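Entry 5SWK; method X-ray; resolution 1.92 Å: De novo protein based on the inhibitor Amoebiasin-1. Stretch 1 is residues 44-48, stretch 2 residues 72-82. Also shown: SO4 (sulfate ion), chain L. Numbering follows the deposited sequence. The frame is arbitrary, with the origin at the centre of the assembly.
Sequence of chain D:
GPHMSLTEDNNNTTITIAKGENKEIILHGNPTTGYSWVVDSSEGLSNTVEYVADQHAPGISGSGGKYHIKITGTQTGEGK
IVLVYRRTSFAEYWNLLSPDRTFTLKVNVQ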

# COMPACT_ATOMS: atom_id res chain seq x y z
N GLY D 44 20.91 -3.60 9.78
CA GLY D 44 22.14 -4.29 10.15
C GLY D 44 22.37 -5.57 9.36
O GLY D 44 23.30 -6.33 9.67
N LEU D 45 21.55 -5.81 8.34
CA LEU D 45 21.61 -7.06 7.59
C LEU D 45 21.45 -6.86 6.09
O LEU D 45 20.80 -5.92 5.65
CB LEU D 45 20.52 -8.01 8.08
CG LEU D 45 20.40 -8.34 9.57
CD1 LEU D 45 19.09 -9.05 9.83
CD2 LEU D 45 21.58 -9.18 10.03
N SER D 46 22.03 -7.76 5.30
CA SER D 46 21.62 -7.90 3.91
C SER D 46 20.87 -9.22 3.78
O SER D 46 20.94 -10.07 4.68
CB SER D 46 22.83 -7.86 2.96
OG SER D 46 23.64 -9.01 3.11
N ASN D 47 20.13 -9.40 2.70
CA ASN D 47 19.35 -10.62 2.58
C ASN D 47 19.08 -11.03 1.14
O ASN D 47 19.21 -10.22 0.22
CB ASN D 47 18.02 -10.47 3.31
CG ASN D 47 17.03 -9.63 2.54
OD1 ASN D 47 16.30 -10.14 1.68
ND2 ASN D 47 17.00 -8.34 2.82
N THR D 48 18.71 -12.29 0.97
CA THR D 48 18.14 -12.78 -0.27
C THR D 48 16.94 -13.64 0.07
O THR D 48 16.92 -14.32 1.11
CB THR D 48 19.13 -13.61 -1.10
OG1 THR D 48 19.58 -14.71 -0.31
CG2 THR D 48 20.32 -12.77 -1.54
N THR D 72 22.64 -11.96 6.19
CA THR D 72 24.06 -11.80 6.48
C THR D 72 24.26 -10.56 7.34
O THR D 72 23.76 -9.49 7.00
CB THR D 72 24.89 -11.65 5.19
OG1 THR D 72 24.69 -12.80 4.36
CG2 THR D 72 26.38 -11.54 5.53
N GLY D 73 24.95 -10.71 8.47
CA GLY D 73 25.26 -9.58 9.32
C GLY D 73 26.19 -8.63 8.60
O GLY D 73 27.27 -9.04 8.15
N THR D 74 25.78 -7.38 8.46
CA THR D 74 26.55 -6.41 7.66
C THR D 74 27.01 -5.21 8.49
O THR D 74 28.00 -4.57 8.15
CB THR D 74 25.73 -5.91 6.46
OG1 THR D 74 24.48 -5.40 6.92
CG2 THR D 74 25.48 -7.06 5.49
N GLN D 75 26.30 -4.91 9.57
CA GLN D 75 26.81 -3.91 10.52
C GLN D 75 26.65 -4.40 11.95
O GLN D 75 25.59 -4.89 12.35
CB GLN D 75 26.11 -2.56 10.36
CG GLN D 75 26.76 -1.47 11.22
CD GLN D 75 26.14 -0.09 11.06
OE1 GLN D 75 24.91 0.06 10.97
NE2 GLN D 75 26.98 0.93 11.03
N THR D 76 27.73 -4.26 12.72
CA THR D 76 27.74 -4.60 14.14
C THR D 76 26.71 -3.77 14.89
O THR D 76 26.57 -2.57 14.62
CB THR D 76 29.15 -4.38 14.74
OG1 THR D 76 30.09 -5.25 14.08
CG2 THR D 76 29.16 -4.67 16.23
N GLY D 77 25.98 -4.40 15.80
CA GLY D 77 24.95 -3.71 16.54
C GLY D 77 23.66 -4.51 16.59
O GLY D 77 23.61 -5.64 16.09
N GLU D 78 22.63 -3.94 17.19
CA GLU D 78 21.35 -4.62 17.30
C GLU D 78 20.56 -4.45 16.01
O GLU D 78 19.97 -3.40 15.76
CB GLU D 78 20.54 -4.10 18.49
N GLY D 79 20.57 -5.49 15.18
CA GLY D 79 19.84 -5.49 13.94
C GLY D 79 18.49 -6.16 14.06
O GLY D 79 18.10 -6.62 15.14
N LYS D 80 17.77 -6.24 12.95
CA LYS D 80 16.41 -6.75 12.98
C LYS D 80 15.95 -7.07 11.57
O LYS D 80 16.39 -6.43 10.62
CB LYS D 80 15.47 -5.73 13.63
CG LYS D 80 14.03 -6.19 13.80
CD LYS D 80 13.19 -5.10 14.46
N ILE D 81 15.10 -8.08 11.43
CA ILE D 81 14.45 -8.31 10.15
C ILE D 81 12.98 -8.63 10.38
O ILE D 81 12.61 -9.37 11.31
CB ILE D 81 15.14 -9.42 9.32
CG1 ILE D 81 14.56 -9.46 7.90
CG2 ILE D 81 15.06 -10.77 10.00
CD1 ILE D 81 15.40 -10.25 6.92
N VAL D 82 12.12 -8.00 9.58
CA VAL D 82 10.70 -8.25 9.64
C VAL D 82 10.24 -8.71 8.27
O VAL D 82 10.46 -8.03 7.27
CB VAL D 82 9.89 -7.00 10.05
CG1 VAL D 82 8.41 -7.33 10.12
CG2 VAL D 82 10.38 -6.45 11.39
S SO4 L . 21.27 -0.30 7.33
O1 SO4 L . 21.09 1.12 7.07
O2 SO4 L . 21.07 -0.58 8.74
O3 SO4 L . 20.29 -1.06 6.54
O4 SO4 L . 22.62 -0.70 6.95

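Three near-ideal backbone hydrogen bonds anchor the contact. Ser 46 and Thr 72 form a reciprocal antiparallel pair: Ser 46 N donates to Thr 72 O at 3.0 Å (N-H...O angle 159°), and Thr 72 N returns a bond to Ser 46 O, also at 3.0 Å (158°). Two residues before Ser 46, at Gly 44, Thr 74 N donates to Gly 44 O at 3.0 Å and 174°, nearly linear. The same carbonyl accepts a weak bond from Gln 75 N, well aligned at 169° but longer, 3.3 Å between Gln 75 N and Gly 44 O. Between these bonded positions, Leu 45 faces Gly 73 as the non-hydrogen-bonded pair, CA to CA 4.8 Å, and a CA-H...O contact places Leu 45 CA 3.3 Å from Thr 72 O.

Side chains alternate across the sheet. On the face of Ser 46 and Thr 72, Ser 46 OG lies 3.6 Å from Thr 72 CB. Leu 45 projects to the opposite face, where Leu 45 CD2 rests 3.8 Å from Gly 73 CA and Leu 45 CD1 reaches Ile 81 CB at 4.0 Å, an apolar contact with strand 77-82. Gly 44, whose positive phi (78°) favours glycine, approaches Gly 79 with CA atoms 4.6 Å apart; Gly 44 N donates to sulfate O2 at 3.2 Å.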